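Long-range contacts in cellulase (Bacillus sp. BG-CS10, PDB 5E0C), which hydrolyses beta-1,4-glucosidic bonds, probably those of cellulose, with a family 5 glycoside hydrolase barrel that carries two accessory carbohydrate-binding-type domains: residues Met17-Asn22 / Glu53-Ile58; Val62-Gln67 / Glu78-Arg83; Ala341-Asn346 / Ile361-His366; Glu434-Asn439 / His452-Ser457. All coordinates share one frame; numbering follows the deposited sequence.

Contact 1 of 4, residues Met17-Asn22 / Glu53-Ile58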
# COMPACT_ATOMS: atom_id res chain seq x y z
N MET A 17 -6.78 6.90 18.20
CA MET A 17 -5.88 7.19 17.07
C MET A 17 -6.52 6.95 15.70
O MET A 17 -6.09 7.53 14.71
CB MET A 17 -4.61 6.34 17.16
CG MET A 17 -3.70 6.70 18.29
SD MET A 17 -2.41 5.44 18.40
CE MET A 17 -1.59 5.64 16.81
N GLN A 18 -7.52 6.08 15.65
CA GLN A 18 -8.10 5.63 14.38
C GLN A 18 -8.74 6.76 13.56
O GLN A 18 -9.56 7.50 14.08
CB GLN A 18 -9.15 4.56 14.67
CG GLN A 18 -9.64 3.84 13.43
CD GLN A 18 -8.68 2.77 12.96
OE1 GLN A 18 -7.54 3.07 12.57
NE2 GLN A 18 -9.13 1.52 13.00
N PRO A 19 -8.36 6.91 12.28
CA PRO A 19 -7.31 6.28 11.48
C PRO A 19 -6.08 7.17 11.36
O PRO A 19 -6.16 8.38 11.57
CB PRO A 19 -7.98 6.12 10.12
CG PRO A 19 -8.82 7.38 10.01
CD PRO A 19 -9.25 7.73 11.43
N GLY A 20 -4.95 6.58 10.98
CA GLY A 20 -3.70 7.32 10.92
C GLY A 20 -3.13 7.44 9.53
O GLY A 20 -3.54 6.72 8.61
N TRP A 21 -2.18 8.35 9.37
CA TRP A 21 -1.57 8.62 8.07
C TRP A 21 -0.05 8.71 8.23
O TRP A 21 0.43 9.29 9.21
CB TRP A 21 -2.16 9.92 7.50
CG TRP A 21 -1.63 10.34 6.17
CD1 TRP A 21 -2.09 9.94 4.94
CD2 TRP A 21 -0.56 11.27 5.91
NE1 TRP A 21 -1.37 10.56 3.95
CE2 TRP A 21 -0.42 11.37 4.51
CE3 TRP A 21 0.29 12.02 6.73
CZ2 TRP A 21 0.53 12.20 3.91
CZ3 TRP A 21 1.25 12.83 6.13
CH2 TRP A 21 1.36 12.91 4.74
N ASN A 22 0.71 8.13 7.30
CA ASN A 22 2.18 8.20 7.34
C ASN A 22 2.75 9.34 6.50
O ASN A 22 2.44 9.45 5.32
CB ASN A 22 2.81 6.89 6.84
CG ASN A 22 2.99 5.86 7.93
OD1 ASN A 22 4.01 5.84 8.63
ND2 ASN A 22 2.02 4.96 8.05
N GLU A 53 -8.98 15.99 6.59
CA GLU A 53 -9.49 14.85 5.84
C GLU A 53 -10.01 13.74 6.75
O GLU A 53 -10.47 12.71 6.27
CB GLU A 53 -8.39 14.30 4.92
CG GLU A 53 -8.07 15.24 3.76
CD GLU A 53 -9.25 15.42 2.81
OE1 GLU A 53 -9.68 14.42 2.18
OE2 GLU A 53 -9.78 16.54 2.71
N GLY A 54 -9.95 13.96 8.06
CA GLY A 54 -10.50 13.02 9.01
C GLY A 54 -9.49 12.12 9.72
O GLY A 54 -9.88 11.30 10.55
N TYR A 55 -8.21 12.25 9.40
CA TYR A 55 -7.19 11.45 10.08
C TYR A 55 -7.00 11.95 11.49
O TYR A 55 -6.95 13.16 11.72
CB TYR A 55 -5.87 11.46 9.31
CG TYR A 55 -5.95 10.60 8.08
CD1 TYR A 55 -5.75 9.23 8.17
CD2 TYR A 55 -6.27 11.14 6.84
CE1 TYR A 55 -5.85 8.42 7.06
CE2 TYR A 55 -6.37 10.34 5.72
CZ TYR A 55 -6.16 8.98 5.84
OH TYR A 55 -6.26 8.18 4.73
N LYS A 56 -6.91 11.02 12.43
CA LYS A 56 -6.80 11.36 13.85
C LYS A 56 -5.42 11.04 14.44
O LYS A 56 -5.20 11.21 15.65
CB LYS A 56 -7.90 10.66 14.64
CG LYS A 56 -9.22 11.39 14.56
CD LYS A 56 -10.39 10.49 14.93
CE LYS A 56 -10.34 9.96 16.37
NZ LYS A 56 -10.36 11.03 17.41
N SER A 57 -4.50 10.59 13.60
CA SER A 57 -3.14 10.34 14.06
C SER A 57 -2.18 10.35 12.89
O SER A 57 -2.56 10.06 11.75
CB SER A 57 -3.04 9.01 14.81
OG SER A 57 -3.28 7.92 13.95
N ILE A 58 -0.92 10.67 13.16
CA ILE A 58 0.06 10.74 12.11
C ILE A 58 1.36 10.05 12.55
O ILE A 58 1.80 10.21 13.69
CB ILE A 58 0.32 12.21 11.69
CG1 ILE A 58 1.30 12.29 10.52
CG2 ILE A 58 0.84 13.03 12.86
CD1 ILE A 58 1.56 13.73 10.07

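Contact 2 of 4, residues Val62-Gln67 / Glu78-Arg83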
# COMPACT_ATOMS: atom_id res chain seq x y z
N VAL A 62 11.42 8.95 10.75
CA VAL A 62 12.65 9.71 10.56
C VAL A 62 13.84 8.79 10.45
O VAL A 62 13.99 7.85 11.23
CB VAL A 62 12.89 10.71 11.71
CG1 VAL A 62 14.13 11.54 11.42
CG2 VAL A 62 11.68 11.61 11.91
N THR A 63 14.67 9.04 9.44
CA THR A 63 15.97 8.40 9.30
C THR A 63 17.02 9.39 9.76
O THR A 63 17.10 10.49 9.24
CB THR A 63 16.25 7.97 7.86
OG1 THR A 63 15.27 7.00 7.45
CG2 THR A 63 17.64 7.36 7.74
N TRP A 64 17.83 9.00 10.74
CA TRP A 64 18.70 9.96 11.43
C TRP A 64 20.18 9.86 11.05
O TRP A 64 20.94 10.77 11.33
CB TRP A 64 18.59 9.78 12.95
CG TRP A 64 17.20 9.90 13.53
CD1 TRP A 64 16.31 8.88 13.73
CD2 TRP A 64 16.56 11.09 14.00
NE1 TRP A 64 15.16 9.37 14.28
CE2 TRP A 64 15.28 10.72 14.47
CE3 TRP A 64 16.94 12.43 14.07
CZ2 TRP A 64 14.38 11.64 14.98
CZ3 TRP A 64 16.03 13.35 14.59
CH2 TRP A 64 14.77 12.95 15.04
N GLU A 65 20.58 8.76 10.41
CA GLU A 65 22.01 8.50 10.21
C GLU A 65 22.79 9.64 9.56
O GLU A 65 23.93 9.90 9.92
CB GLU A 65 22.22 7.24 9.38
CG GLU A 65 23.67 6.81 9.39
CD GLU A 65 24.02 5.93 8.22
OE1 GLU A 65 23.51 6.20 7.10
OE2 GLU A 65 24.80 4.98 8.41
N ASN A 66 22.17 10.30 8.58
CA ASN A 66 22.83 11.39 7.87
C ASN A 66 22.75 12.70 8.61
O ASN A 66 23.19 13.73 8.10
CB ASN A 66 22.24 11.55 6.48
CG ASN A 66 22.64 10.43 5.56
OD1 ASN A 66 23.67 9.80 5.75
ND2 ASN A 66 21.81 10.17 4.56
N GLN A 67 22.20 12.68 9.82
CA GLN A 67 22.02 13.90 10.59
C GLN A 67 22.74 13.82 11.93
O GLN A 67 22.62 14.71 12.78
CB GLN A 67 20.53 14.17 10.81
CG GLN A 67 19.77 14.42 9.52
CD GLN A 67 20.25 15.66 8.79
OE1 GLN A 67 20.64 16.65 9.41
NE2 GLN A 67 20.24 15.61 7.46
N GLU A 78 21.11 20.26 14.61
CA GLU A 78 20.08 21.04 15.29
C GLU A 78 18.97 21.54 14.36
O GLU A 78 17.81 21.62 14.77
CB GLU A 78 20.71 22.22 16.04
CG GLU A 78 19.71 23.11 16.79
CD GLU A 78 18.89 22.36 17.84
OE1 GLU A 78 19.30 21.25 18.25
OE2 GLU A 78 17.84 22.89 18.25
N ASP A 79 19.32 21.88 13.12
CA ASP A 79 18.33 22.35 12.14
C ASP A 79 17.31 21.26 11.81
O ASP A 79 16.10 21.45 11.97
CB ASP A 79 19.01 22.81 10.86
CG ASP A 79 19.77 24.12 11.04
OD1 ASP A 79 19.29 24.99 11.80
OD2 ASP A 79 20.84 24.26 10.41
N PHE A 80 17.83 20.13 11.35
CA PHE A 80 17.02 18.95 11.08
C PHE A 80 16.11 18.65 12.27
O PHE A 80 14.89 18.50 12.14
CB PHE A 80 17.92 17.76 10.76
CG PHE A 80 17.19 16.54 10.28
CD1 PHE A 80 16.91 16.37 8.94
CD2 PHE A 80 16.79 15.56 11.17
CE1 PHE A 80 16.24 15.25 8.49
CE2 PHE A 80 16.12 14.43 10.73
CZ PHE A 80 15.84 14.28 9.38
N PHE A 81 16.72 18.62 13.45
CA PHE A 81 16.01 18.26 14.68
C PHE A 81 14.88 19.24 14.97
O PHE A 81 13.77 18.83 15.32
CB PHE A 81 17.01 18.17 15.84
CG PHE A 81 16.59 17.24 16.95
CD1 PHE A 81 15.65 16.25 16.73
CD2 PHE A 81 17.22 17.29 18.20
CE1 PHE A 81 15.27 15.37 17.73
CE2 PHE A 81 16.85 16.40 19.22
CZ PHE A 81 15.88 15.44 18.97
N SER A 82 15.15 20.53 14.80
CA SER A 82 14.15 21.53 15.11
C SER A 82 13.05 21.48 14.08
O SER A 82 11.92 21.88 14.36
CB SER A 82 14.77 22.93 15.18
OG SER A 82 15.12 23.38 13.88
N ARG A 83 13.36 20.98 12.88
CA ARG A 83 12.34 20.84 11.84
C ARG A 83 11.39 19.69 12.16
O ARG A 83 10.16 19.88 12.18
CB ARG A 83 12.96 20.64 10.45
CG ARG A 83 13.61 21.90 9.88
CD ARG A 83 13.67 21.92 8.36
NE ARG A 83 14.45 20.82 7.79
CZ ARG A 83 15.78 20.81 7.71
NH1 ARG A 83 16.48 21.83 8.18
NH2 ARG A 83 16.41 19.77 7.18

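Contact 3 of 4, residues Ala341-Asn346 / Ile361-His366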
# COMPACT_ATOMS: atom_id res chain seq x y z
N ALA A 341 -20.66 -1.38 -0.57
CA ALA A 341 -20.94 -2.36 -1.60
C ALA A 341 -19.88 -2.25 -2.68
O ALA A 341 -19.33 -1.17 -2.93
CB ALA A 341 -22.32 -2.16 -2.18
N THR A 342 -19.60 -3.37 -3.32
CA THR A 342 -18.68 -3.39 -4.43
C THR A 342 -19.35 -4.18 -5.54
O THR A 342 -20.57 -4.42 -5.49
CB THR A 342 -17.32 -4.04 -4.06
OG1 THR A 342 -17.52 -5.40 -3.66
CG2 THR A 342 -16.66 -3.30 -2.91
N ALA A 343 -18.57 -4.56 -6.54
CA ALA A 343 -19.06 -5.40 -7.62
C ALA A 343 -17.92 -6.25 -8.12
O ALA A 343 -16.77 -6.06 -7.70
CB ALA A 343 -19.66 -4.56 -8.74
N GLU A 344 -18.22 -7.20 -9.01
CA GLU A 344 -17.19 -8.06 -9.61
C GLU A 344 -16.13 -7.25 -10.33
O GLU A 344 -14.97 -7.64 -10.40
CB GLU A 344 -17.82 -9.06 -10.57
CG GLU A 344 -18.50 -8.38 -11.76
CD GLU A 344 -19.24 -9.34 -12.68
OE1 GLU A 344 -18.95 -10.57 -12.62
OE2 GLU A 344 -20.09 -8.86 -13.47
N SER A 345 -16.54 -6.11 -10.87
CA SER A 345 -15.64 -5.24 -11.60
C SER A 345 -16.12 -3.80 -11.48
O SER A 345 -17.28 -3.55 -11.14
CB SER A 345 -15.57 -5.67 -13.07
OG SER A 345 -14.87 -4.72 -13.85
N ASN A 346 -15.21 -2.87 -11.72
CA ASN A 346 -15.56 -1.46 -11.80
C ASN A 346 -15.65 -1.04 -13.26
O ASN A 346 -15.75 0.14 -13.57
CB ASN A 346 -14.53 -0.59 -11.07
CG ASN A 346 -13.24 -0.48 -11.83
OD1 ASN A 346 -12.65 -1.50 -12.19
ND2 ASN A 346 -12.81 0.74 -12.12
N ILE A 361 -24.47 -7.44 -14.14
CA ILE A 361 -23.31 -7.12 -13.31
C ILE A 361 -23.54 -7.64 -11.92
O ILE A 361 -24.56 -7.34 -11.30
CB ILE A 361 -23.03 -5.61 -13.20
CG1 ILE A 361 -22.92 -4.97 -14.58
CG2 ILE A 361 -21.77 -5.35 -12.38
CD1 ILE A 361 -23.29 -3.52 -14.57
N GLN A 362 -22.58 -8.40 -11.41
CA GLN A 362 -22.70 -8.97 -10.09
C GLN A 362 -22.24 -7.98 -9.04
O GLN A 362 -21.08 -7.57 -9.04
CB GLN A 362 -21.89 -10.27 -10.00
CG GLN A 362 -21.84 -10.90 -8.61
CD GLN A 362 -23.18 -11.44 -8.19
OE1 GLN A 362 -23.79 -12.23 -8.92
NE2 GLN A 362 -23.67 -11.00 -7.04
N LEU A 363 -23.15 -7.59 -8.15
CA LEU A 363 -22.80 -6.72 -7.03
C LEU A 363 -22.38 -7.52 -5.81
O LEU A 363 -22.68 -8.70 -5.70
CB LEU A 363 -23.96 -5.80 -6.66
CG LEU A 363 -24.54 -4.92 -7.75
CD1 LEU A 363 -25.67 -4.07 -7.19
CD2 LEU A 363 -23.46 -4.07 -8.43
N HIS A 364 -21.68 -6.85 -4.90
CA HIS A 364 -21.36 -7.42 -3.60
C HIS A 364 -21.87 -6.46 -2.55
O HIS A 364 -21.16 -5.53 -2.15
CB HIS A 364 -19.85 -7.62 -3.42
CG HIS A 364 -19.25 -8.54 -4.44
ND1 HIS A 364 -19.84 -9.72 -4.81
CD2 HIS A 364 -18.11 -8.43 -5.15
CE1 HIS A 364 -19.08 -10.31 -5.73
NE2 HIS A 364 -18.03 -9.55 -5.95
N LEU A 365 -23.10 -6.68 -2.12
CA LEU A 365 -23.82 -5.69 -1.34
C LEU A 365 -23.19 -5.44 0.03
O LEU A 365 -23.34 -4.35 0.58
CB LEU A 365 -25.29 -6.10 -1.19
CG LEU A 365 -26.06 -5.97 -2.50
CD1 LEU A 365 -27.47 -6.52 -2.35
CD2 LEU A 365 -26.09 -4.53 -2.97
N HIS A 366 -22.50 -6.45 0.56
CA HIS A 366 -21.82 -6.36 1.85
C HIS A 366 -22.73 -5.83 2.95
O HIS A 366 -22.30 -5.07 3.81
CB HIS A 366 -20.57 -5.48 1.74
CG HIS A 366 -19.50 -6.06 0.87
ND1 HIS A 366 -18.55 -5.28 0.23
CD2 HIS A 366 -19.21 -7.34 0.53
CE1 HIS A 366 -17.74 -6.05 -0.47
NE2 HIS A 366 -18.11 -7.31 -0.30

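Contact 4 of 4, residues Glu434-Asn439 / His452-Ser457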
# COMPACT_ATOMS: atom_id res chain seq x y z
N GLU A 434 -11.37 -5.26 -30.18
CA GLU A 434 -10.26 -6.18 -29.97
C GLU A 434 -8.94 -5.42 -30.07
O GLU A 434 -8.68 -4.74 -31.07
CB GLU A 434 -10.29 -7.33 -30.97
CG GLU A 434 -9.09 -8.26 -30.88
CD GLU A 434 -9.36 -9.62 -31.53
OE1 GLU A 434 -8.86 -9.87 -32.65
OE2 GLU A 434 -10.07 -10.43 -30.91
N PRO A 435 -8.10 -5.51 -29.03
CA PRO A 435 -6.82 -4.80 -29.06
C PRO A 435 -5.82 -5.47 -30.01
O PRO A 435 -5.82 -6.70 -30.15
CB PRO A 435 -6.35 -4.86 -27.60
CG PRO A 435 -6.99 -6.05 -27.05
CD PRO A 435 -8.31 -6.21 -27.75
N THR A 436 -4.99 -4.67 -30.67
CA THR A 436 -4.02 -5.24 -31.59
C THR A 436 -2.62 -4.69 -31.33
O THR A 436 -2.43 -3.58 -30.80
CB THR A 436 -4.41 -4.97 -33.07
OG1 THR A 436 -4.56 -3.57 -33.29
CG2 THR A 436 -5.70 -5.67 -33.42
N LEU A 437 -1.64 -5.51 -31.70
CA LEU A 437 -0.23 -5.19 -31.55
C LEU A 437 0.44 -5.08 -32.91
O LEU A 437 -0.13 -5.50 -33.91
CB LEU A 437 0.47 -6.25 -30.69
CG LEU A 437 -0.14 -6.39 -29.29
CD1 LEU A 437 0.44 -7.57 -28.52
CD2 LEU A 437 0.06 -5.11 -28.51
N GLU A 438 1.64 -4.53 -32.94
CA GLU A 438 2.35 -4.38 -34.21
C GLU A 438 3.74 -4.99 -34.14
O GLU A 438 4.28 -5.22 -33.06
CB GLU A 438 2.42 -2.90 -34.60
CG GLU A 438 1.07 -2.35 -34.98
CD GLU A 438 1.08 -0.89 -35.38
OE1 GLU A 438 2.18 -0.30 -35.50
OE2 GLU A 438 -0.02 -0.34 -35.58
N ASN A 439 4.28 -5.29 -35.32
CA ASN A 439 5.67 -5.70 -35.43
C ASN A 439 6.58 -4.54 -35.07
O ASN A 439 6.23 -3.37 -35.26
CB ASN A 439 5.99 -6.18 -36.85
CG ASN A 439 5.09 -7.30 -37.31
OD1 ASN A 439 4.68 -8.14 -36.51
ND2 ASN A 439 4.77 -7.32 -38.60
N HIS A 452 -2.51 -1.00 -30.09
CA HIS A 452 -3.79 -0.34 -30.21
C HIS A 452 -4.68 -0.89 -29.12
O HIS A 452 -5.27 -1.97 -29.27
CB HIS A 452 -4.41 -0.57 -31.59
CG HIS A 452 -3.58 -0.07 -32.72
ND1 HIS A 452 -3.55 1.27 -33.08
CD2 HIS A 452 -2.73 -0.70 -33.56
CE1 HIS A 452 -2.73 1.42 -34.10
NE2 HIS A 452 -2.22 0.24 -34.41
N PHE A 453 -4.77 -0.17 -28.02
CA PHE A 453 -5.48 -0.67 -26.85
C PHE A 453 -6.98 -0.74 -27.07
O PHE A 453 -7.66 -1.58 -26.47
CB PHE A 453 -5.15 0.17 -25.62
CG PHE A 453 -3.71 0.05 -25.18
CD1 PHE A 453 -3.24 -1.13 -24.62
CD2 PHE A 453 -2.82 1.11 -25.34
CE1 PHE A 453 -1.92 -1.26 -24.23
CE2 PHE A 453 -1.50 0.99 -24.94
CZ PHE A 453 -1.05 -0.20 -24.39
N ASN A 454 -7.49 0.13 -27.93
CA ASN A 454 -8.89 0.11 -28.33
C ASN A 454 -9.87 0.07 -27.16
O ASN A 454 -10.83 -0.70 -27.15
CB ASN A 454 -9.13 -1.06 -29.29
CG ASN A 454 -8.38 -0.90 -30.60
OD1 ASN A 454 -8.04 0.22 -31.00
ND2 ASN A 454 -8.10 -2.02 -31.28
N GLY A 455 -9.61 0.91 -26.16
CA GLY A 455 -10.50 1.06 -25.02
C GLY A 455 -10.27 0.03 -23.93
O GLY A 455 -10.82 0.14 -22.83
N ASP A 456 -9.45 -0.97 -24.22
CA ASP A 456 -9.18 -2.06 -23.29
C ASP A 456 -7.99 -1.72 -22.39
O ASP A 456 -7.37 -0.67 -22.54
CB ASP A 456 -8.92 -3.34 -24.07
CG ASP A 456 -9.41 -4.57 -23.34
OD1 ASP A 456 -9.48 -4.55 -22.09
OD2 ASP A 456 -9.72 -5.56 -24.03
N SER A 457 -7.68 -2.61 -21.44
CA SER A 457 -6.55 -2.37 -20.56
C SER A 457 -5.85 -3.68 -20.17
O SER A 457 -6.50 -4.70 -19.91
CB SER A 457 -6.99 -1.61 -19.30
OG SER A 457 -7.98 -2.31 -18.57
O HOH W 1 -6.69 -1.84 -34.14

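Contact 1 of 4, residues Met17-Asn22 / Glu53-Ile58
Trp21 and Ile58 face each other as a parallel bridge between strands 20-23 and 57-60, the first two strands of the (beta/alpha)8 TIM barrel, joined through helix 44-52 as a beta-alpha-beta unit. Trp21 N donates to Ser57 O at 3.0 Å. Earlier in both segments, Pro19 O accepts from Lys56 N at 2.9 Å, with the donor lying almost on the C=O line; a second bond to it, from Ser57 N, is weak. The Tyr55 ring closes one flank: Trp21 CB sits 3.9 Å from the Tyr55 ring centroid, over its face, and the indole turns its edge to the same ring with the planes at 58°. The Trp21 indole runs alongside Ile58 because chi1 (180°) swings CG to the far side from its own N; Ile58 CG1 meets the ring edge 3.9 Å from Trp21 CE3. Further out, Trp21 NE1 is bonded to Asp311, Ile50 of helix 44-52 touches both aromatic residues, and Trp336 packs edge-to-face with Tyr55. A cis peptide bond precedes Pro19, just where the chain turns from Met17 into the strand. There Ser57 OG donates to Met17 O at 2.9 Å, approaching 33° out of the carbonyl plane.

Contact 2 of 4, residues Val62-Gln67 / Glu78-Arg83
Phe80, on the first turns of helix 78-93, pushes its ring into the loop that follows strand 57-60 of the TIM barrel, and with Trp64 and Phe81 it forms an aromatic cluster. One face and the edge of its ring are both engaged. Over the face lies Gln67: its CG is 3.4 Å from the Phe80 ring centroid and almost on the ring normal, a CH-pi contact. The Gln67 chain bends at chi2 (-63°), which lays the amide nearly parallel to the ring, the two planes 10° apart, and brings OE1 within 3.2 Å of Phe80 CB. The other end of that amide, NE2, has a weak bond to Asp32 O. At the ring's edge Val62 CG1 lies in plane, 3.6 Å from Phe80 CE2. The same methyl is centred over one face of the Trp64 ring, so it touches both aromatic groups. Phe80 in turn directs its edge toward the Trp64 face in an offset edge-to-face pair, centroids of the Phe80 ring and the Trp64 six-membered ring 5.8 Å apart and planes at 73°. Phe81 reaches the far end of the indole, its CD1 3.6 Å from Trp64 CZ3. Around this core, Trp64 NE1 is held by Asn101 O, while Leu127 and Leu131 of helix 117-134 pack on the indole. Within the loop, Gln67 N returns to Trp64 O at 2.7 Å, a backbone bond that closes the turn between the two residues that flank the Phe80 ring at its edge and over its face.

Contact 3 of 4, residues Ala341-Asn346 / Ile361-His366
Strands 342-343 and 359-364 pair antiparallel, with Thr342 and His364 as a hydrogen-bonded pair and Ala343 and Leu363 as a non-hydrogen-bonded pair whose CA atoms are 4.0 Å apart. Thr342 N gives to His364 O at 2.9 Å, and His364 N returns a straight bond (171°) to Thr342 O at 2.7 Å, though from well above the carbonyl plane. Past the end of the short strand the ladder continues with Glu344 N bound to Gln362 O at 2.9 Å. Glu344 then folds back over the neighbouring strand: CG lies between its own N and carbonyl carbon (chi1 63°), and from there the extended chain carries OE2 to a weak bond with Gln362 N at 3.3 Å. On the face bearing Thr342, OG1 meets the edge of the His364 ring in plane, 3.4 Å from CD2 of that histidine. The same hydroxyl also lies near His366 CE1, so it touches both imidazoles. His366 is turned so that His364 O stands over the centre of its ring, and its ND1 is bonded to Ser340 O. On the other face Ala343 CB packs 3.8 Å from Leu363 CD2, beside Phe427 and Trp425 of strand 425-432. Lys291 of helix 286-301, in the catalytic domain, bonds to Ala343 O, tying this edge to the barrel. The arrangement is an edge-strand pairing in the four-stranded antiparallel sheet of the X2 module, whose second sheet packs behind Ala343 in a beta-sandwich of immunoglobulin-like (E-set) type.

Contact 4 of 4, residues Glu434-Asn439 / His452-Ser457
His452 NE2 donates to Glu438 OE2 at 2.6 Å, a histidine-carboxylate hydrogen bond that reaches the oxygen on its anti side, 32° out of the carboxylate plane. Glu438 is extended beyond CG, and its carboxylate plane is turned 51° from the imidazole. The carboxylate would be expected to favour a protonated ring, although the charge is not observed. Next to it the backbones form one antiparallel hydrogen-bonded pair: His452 N gives to Thr436 O at 2.7 Å, and Thr436 N to His452 O at 3.1 Å. Asn454 secures the other end through its amide, ND2 bonding Glu434 O at 2.8 Å with that oxygen only 4° out of the amide plane. A water bridges the same ND2 to Thr436 OG1, which also lies 3.4 Å from His452 CD2. Asn454 and Gly455, both with positive phi, are the central residues of a type I' turn from Phe453 to Asp456, closed by Asp456 N bonding Phe453 O at 2.9 Å. Pro435 packs against the chain entering the turn, its CB 3.5 Å from His452 O, and Phe516 of strand 509-516 and Val522 of strand 521-529 touch the proline. Asp456 OD2, beside that ring, is bonded to Ser518. The contact is the open end of a beta-hairpin, strands 436-443 and 448-452, in the antiparallel beta-sheet domain of the CBM46 family.

The four contacts follow one another along the chain in series and map its three domains. Contacts 1 and 2 both belong to the catalytic barrel, their centres about 24 Å apart: contact 1 pairs strands 20-23 and 57-60, and the chain leaving the second strand runs into the loop that contact 2 packs against helix 78-93. Contact 3 lies in the X2 module, about 28 Å from contact 1 between centres, and contact 4 in the C-terminal module, about 27 Å from contact 3 between centres, with nearest atoms about 8 Å apart. Contacts 2 and 4 have centres about 50 Å apart, on opposite sides of the chain's centre, consistent with accessory modules extending from the barrel.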